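Long-range contacts in type C neurotoxin (Clostridium botulinum, PDB 3PME), which probably binds gangliosides and membrane lipid at the nerve-cell surface through this receptor-binding domain of a botulinum C/D mosaic toxin: residues I273-A278 with D291-H296; F233-Y238 with N282-I287. One frame throughout, in Å; residues are numbered along the deposited sequence.

Interaction 1: I273-A278 with D291-H296; sequences ITIKSA and DDIMFH
Strands 273-277 and 292-299 run antiparallel, and five backbone hydrogen bonds tie them together. Thr-274 and His-296 form one hydrogen-bonded pair, Lys-276 and Met-294 the next. The straightest bond, from Lys-276 N to Met-294 O, is 2.8 Å long with 175° at the hydrogen. Beyond the strand end, Ala-278 N donates to Asp-292 O from above the carbonyl plane, at 2.9 Å. A water also donates to Asp-292 O and is hydrogen-bonded to Ser-277 OG, which is bonded to Ala-279 N and Lys-281 N as well.

Polar and aliphatic parts meet on the face that carries Thr-274, Lys-276, Met-294 and His-296. The Lys-276 chain bends at chi2 (-71°), and the Lys-276 and His-296 side chains cross at about a right angle. Lys-276 CG sits 3.8 Å from the centroid of the His-296 ring, a CH-pi contact over the centre of one face. Glu-303 OE2 is hydrogen-bonded to His-296 ND1, which should limit rotation of the ring. Met-294 bends at chi3, so Met-294 CE comes 3.7 Å from Ser-277 O.

The opposite face is mostly apolar; Ser-277 lies at its end. Ile-275 CG2 packs obliquely on Ile-293 CB at 3.6 Å. Ile-275 CG1 lies 4.1 Å from Phe-295 CD1, the two side chains pointing the same way. Ile-273 CD1 meets the ring edge of Phe-295.

Such antiparallel pairing, with one largely apolar face, belongs to the beta-trefoil of the C-terminal receptor-binding region.

Interaction 2: F233-Y238 with N282-I287; sequences FDTEYY and NPYSRI
Phe-233 makes the tight half of this contact between two loops. Ile-287 reaches it with CG1 anti to the carbonyl carbon (chi1 -61°). Ile-287 CG1 stands 3.5 Å from the centroid of the Phe-233 ring, over the middle of one face, in a CH-pi contact. Ser-285 OG lies at the ring edge, 3.3 Å from Phe-233 CD2. The same hydroxyl donates to Asn-282 O, on a lone pair, and this carbonyl also accepts from Ser-285 N. The backbone bond closes the type II turn Asn-282 to Ser-285; the hydroxyl adds a second grip on the same oxygen. Phe-233 N donates to Ser-285 O at 3.0 Å, nearly along the C=O axis. Ile-275 and Ser-277 of strand 273-277 also touch Phe-233, which is buried.

The looser half lies toward solvent. Tyr-284 is exposed, and one face of its ring rests on Asp-234 CB, 3.6 Å from the ring centroid. Thr-235 OG1 comes to the edge of the same ring, 3.7 Å from Tyr-284 CD2. Asp-234 OD2 accepts from Tyr-284 N at 3.2 Å, the donor standing 35° out of the carboxylate plane. The other oxygen, OD1, forms a salt bridge to Lys-276, so the carboxylate links the turn to the strand.

Here a type II beta turn docks on a neighbouring loop of the C-terminal beta-trefoil receptor-binding region, its Tyr-284 ring over Asp-234 and the loop's Phe-233 ring against Ser-285 and Ile-287.

How the interactions relate
The centres of interaction 1 and interaction 2 are about 8 Å apart, and their segments alternate along the chain. Residues 233-238 run beside strand 273-277, which in turn pairs with 292-296. Two probable backbone hydrogen bonds make this join: Ile-273 N to Tyr-237 O and Asp-234 N to Ile-275 O, both 2.9 Å. Packing adds to it, with Ile-275 O 3.4 Å from Phe-233 CD1. Ile-275 thus serves both contacts, since its side chain also touches Ile-287. The loop 282-287 lies on the connection between the two strands of interaction 1. Both contacts are structural packing within the same receptor-binding region.

Interaction 1: I273-A278 with D291-H296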
# COMPACT_ATOMS: atom_id res chain seq x y z
N ILE A 273 -10.57 11.75 -10.29
CA ILE A 273 -9.97 13.06 -10.12
C ILE A 273 -8.47 13.03 -10.38
O ILE A 273 -7.86 11.96 -10.47
CB ILE A 273 -10.29 13.65 -8.72
CG1 ILE A 273 -9.84 12.71 -7.58
CG2 ILE A 273 -11.79 13.93 -8.61
CD1 ILE A 273 -8.34 12.72 -7.34
N THR A 274 -7.86 14.20 -10.54
CA THR A 274 -6.42 14.33 -10.47
C THR A 274 -6.09 15.36 -9.40
O THR A 274 -6.91 16.19 -9.05
CB THR A 274 -5.78 14.73 -11.79
OG1 THR A 274 -6.32 15.99 -12.19
CG2 THR A 274 -6.08 13.69 -12.86
N ILE A 275 -4.89 15.26 -8.84
CA ILE A 275 -4.48 16.16 -7.78
C ILE A 275 -3.41 17.09 -8.32
O ILE A 275 -2.46 16.64 -8.99
CB ILE A 275 -3.95 15.39 -6.54
CG1 ILE A 275 -4.98 14.35 -6.09
CG2 ILE A 275 -3.62 16.36 -5.40
CD1 ILE A 275 -4.46 13.41 -5.00
N LYS A 276 -3.57 18.38 -8.06
CA LYS A 276 -2.64 19.39 -8.54
C LYS A 276 -1.94 20.06 -7.37
O LYS A 276 -2.50 20.21 -6.29
CB LYS A 276 -3.38 20.45 -9.37
CG LYS A 276 -4.17 19.89 -10.55
CD LYS A 276 -3.22 19.42 -11.62
CE LYS A 276 -3.95 19.03 -12.88
NZ LYS A 276 -2.97 18.58 -13.91
N SER A 277 -0.68 20.46 -7.58
CA SER A 277 0.08 21.11 -6.52
C SER A 277 -0.22 22.60 -6.47
O SER A 277 -0.16 23.29 -7.49
CB SER A 277 1.57 20.91 -6.76
OG SER A 277 2.31 21.59 -5.76
N ALA A 278 -0.54 23.10 -5.27
CA ALA A 278 -0.76 24.53 -5.09
C ALA A 278 0.56 25.27 -4.90
O ALA A 278 0.58 26.50 -4.77
CB ALA A 278 -1.68 24.78 -3.91
N ASP A 291 1.27 18.67 2.09
CA ASP A 291 1.26 19.42 0.83
C ASP A 291 -0.08 20.13 0.63
O ASP A 291 -1.14 19.58 0.98
CB ASP A 291 1.54 18.50 -0.36
CG ASP A 291 3.02 18.29 -0.63
OD1 ASP A 291 3.85 18.97 0.01
OD2 ASP A 291 3.35 17.46 -1.51
N ASP A 292 -0.03 21.33 0.05
CA ASP A 292 -1.22 22.08 -0.36
C ASP A 292 -1.57 21.66 -1.78
O ASP A 292 -0.74 21.74 -2.69
CB ASP A 292 -0.97 23.59 -0.34
CG ASP A 292 -1.22 24.22 1.03
OD1 ASP A 292 -1.45 23.50 2.01
OD2 ASP A 292 -1.21 25.47 1.11
N ILE A 293 -2.82 21.26 -1.98
CA ILE A 293 -3.23 20.62 -3.22
C ILE A 293 -4.59 21.15 -3.70
O ILE A 293 -5.32 21.78 -2.93
CB ILE A 293 -3.34 19.10 -3.04
CG1 ILE A 293 -4.45 18.76 -2.05
CG2 ILE A 293 -2.02 18.55 -2.54
CD1 ILE A 293 -4.73 17.26 -1.93
N MET A 294 -4.89 20.90 -4.97
CA MET A 294 -6.21 21.15 -5.52
C MET A 294 -6.66 19.87 -6.20
O MET A 294 -5.84 19.06 -6.61
CB MET A 294 -6.16 22.31 -6.52
CG MET A 294 -5.75 23.61 -5.85
SD MET A 294 -5.29 24.89 -7.02
CE MET A 294 -3.78 24.21 -7.71
N PHE A 295 -7.97 19.68 -6.31
CA PHE A 295 -8.52 18.51 -7.00
C PHE A 295 -9.16 18.94 -8.30
O PHE A 295 -9.98 19.87 -8.29
CB PHE A 295 -9.59 17.83 -6.14
CG PHE A 295 -9.09 17.32 -4.82
CD1 PHE A 295 -8.46 16.08 -4.74
CD2 PHE A 295 -9.24 18.07 -3.67
CE1 PHE A 295 -7.99 15.61 -3.52
CE2 PHE A 295 -8.77 17.60 -2.44
CZ PHE A 295 -8.15 16.37 -2.37
N HIS A 296 -8.79 18.31 -9.41
CA HIS A 296 -9.45 18.57 -10.68
C HIS A 296 -10.29 17.37 -11.09
O HIS A 296 -10.01 16.24 -10.71
CB HIS A 296 -8.45 18.90 -11.78
CG HIS A 296 -7.90 20.29 -11.69
ND1 HIS A 296 -7.32 20.93 -12.76
CD2 HIS A 296 -7.87 21.17 -10.66
CE1 HIS A 296 -6.92 22.14 -12.39
NE2 HIS A 296 -7.25 22.31 -11.12
O HOH W 1 1.91 21.03 -3.19

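Interaction 2: F233-Y238 with N282-I287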
# COMPACT_ATOMS: atom_id res chain seq x y z
N PHE A 233 1.03 13.62 -8.01
CA PHE A 233 0.29 14.64 -8.74
C PHE A 233 -0.04 14.16 -10.15
O PHE A 233 0.67 13.34 -10.72
CB PHE A 233 1.10 15.93 -8.76
CG PHE A 233 1.23 16.56 -7.41
CD1 PHE A 233 0.14 17.14 -6.79
CD2 PHE A 233 2.45 16.56 -6.75
CE1 PHE A 233 0.25 17.72 -5.54
CE2 PHE A 233 2.58 17.13 -5.49
CZ PHE A 233 1.48 17.71 -4.88
N ASP A 234 -1.14 14.67 -10.71
CA ASP A 234 -1.58 14.34 -12.09
C ASP A 234 -2.19 12.97 -12.36
O ASP A 234 -3.01 12.81 -13.26
CB ASP A 234 -0.45 14.59 -13.09
CG ASP A 234 -0.05 16.02 -13.14
OD1 ASP A 234 -0.64 16.76 -13.97
OD2 ASP A 234 0.83 16.41 -12.35
N THR A 235 -1.80 11.96 -11.61
CA THR A 235 -2.32 10.62 -11.81
C THR A 235 -3.82 10.62 -11.55
O THR A 235 -4.31 11.28 -10.63
CB THR A 235 -1.61 9.62 -10.87
OG1 THR A 235 -0.24 9.51 -11.27
CG2 THR A 235 -2.25 8.22 -10.90
N GLU A 236 -4.56 9.88 -12.36
CA GLU A 236 -5.99 9.75 -12.12
C GLU A 236 -6.24 8.80 -10.96
O GLU A 236 -5.66 7.71 -10.89
CB GLU A 236 -6.72 9.28 -13.38
CG GLU A 236 -6.74 10.38 -14.44
CD GLU A 236 -7.57 10.03 -15.66
OE1 GLU A 236 -8.20 8.96 -15.68
OE2 GLU A 236 -7.59 10.86 -16.60
N TYR A 237 -7.11 9.23 -10.06
CA TYR A 237 -7.53 8.38 -8.94
C TYR A 237 -9.02 8.36 -8.80
O TYR A 237 -9.67 9.41 -8.93
CB TYR A 237 -6.97 8.90 -7.61
CG TYR A 237 -5.47 8.83 -7.54
CD1 TYR A 237 -4.82 7.60 -7.39
CD2 TYR A 237 -4.70 9.98 -7.61
CE1 TYR A 237 -3.42 7.53 -7.33
CE2 TYR A 237 -3.33 9.92 -7.55
CZ TYR A 237 -2.69 8.70 -7.41
OH TYR A 237 -1.32 8.66 -7.35
N TYR A 238 -9.58 7.19 -8.51
CA TYR A 238 -10.95 7.14 -8.02
C TYR A 238 -10.88 7.43 -6.54
O TYR A 238 -10.40 6.60 -5.74
CB TYR A 238 -11.58 5.78 -8.31
CG TYR A 238 -11.58 5.46 -9.79
CD1 TYR A 238 -12.58 5.96 -10.64
CD2 TYR A 238 -10.57 4.68 -10.35
CE1 TYR A 238 -12.57 5.68 -12.00
CE2 TYR A 238 -10.56 4.39 -11.71
CZ TYR A 238 -11.55 4.90 -12.52
OH TYR A 238 -11.53 4.60 -13.87
N ASN A 282 6.42 19.51 -9.60
CA ASN A 282 6.42 18.94 -10.95
C ASN A 282 5.31 17.92 -11.22
O ASN A 282 4.87 17.22 -10.30
CB ASN A 282 7.76 18.27 -11.25
CG ASN A 282 8.92 19.21 -11.12
OD1 ASN A 282 9.92 18.90 -10.47
ND2 ASN A 282 8.81 20.39 -11.74
N PRO A 283 4.87 17.83 -12.48
CA PRO A 283 3.90 16.81 -12.86
C PRO A 283 4.36 15.42 -12.41
O PRO A 283 5.52 15.06 -12.59
CB PRO A 283 3.88 16.89 -14.38
CG PRO A 283 4.14 18.35 -14.64
CD PRO A 283 5.14 18.77 -13.59
N TYR A 284 3.43 14.67 -11.83
CA TYR A 284 3.68 13.30 -11.40
C TYR A 284 4.69 13.14 -10.26
O TYR A 284 5.12 12.04 -9.98
CB TYR A 284 4.03 12.40 -12.59
CG TYR A 284 2.96 12.40 -13.67
CD1 TYR A 284 3.02 13.29 -14.72
CD2 TYR A 284 1.89 11.51 -13.62
CE1 TYR A 284 2.05 13.30 -15.71
CE2 TYR A 284 0.92 11.51 -14.60
CZ TYR A 284 1.01 12.41 -15.65
OH TYR A 284 0.05 12.42 -16.64
N SER A 285 5.05 14.24 -9.60
CA SER A 285 5.89 14.11 -8.40
C SER A 285 5.10 13.55 -7.21
O SER A 285 3.87 13.58 -7.20
CB SER A 285 6.56 15.44 -8.03
OG SER A 285 5.63 16.41 -7.59
N ARG A 286 5.81 13.02 -6.22
CA ARG A 286 5.15 12.45 -5.05
C ARG A 286 4.44 13.50 -4.23
O ARG A 286 4.95 14.61 -4.05
CB ARG A 286 6.14 11.68 -4.18
CG ARG A 286 6.71 10.44 -4.84
CD ARG A 286 7.78 9.82 -3.97
NE ARG A 286 8.14 8.48 -4.45
CZ ARG A 286 8.94 7.64 -3.79
NH1 ARG A 286 9.48 8.01 -2.64
NH2 ARG A 286 9.20 6.45 -4.29
N ILE A 287 3.26 13.14 -3.73
CA ILE A 287 2.51 14.00 -2.83
C ILE A 287 2.91 13.71 -1.40
O ILE A 287 2.84 12.56 -0.94
CB ILE A 287 1.00 13.81 -3.03
CG1 ILE A 287 0.63 14.17 -4.47
CG2 ILE A 287 0.24 14.69 -2.05
CD1 ILE A 287 -0.84 13.94 -4.82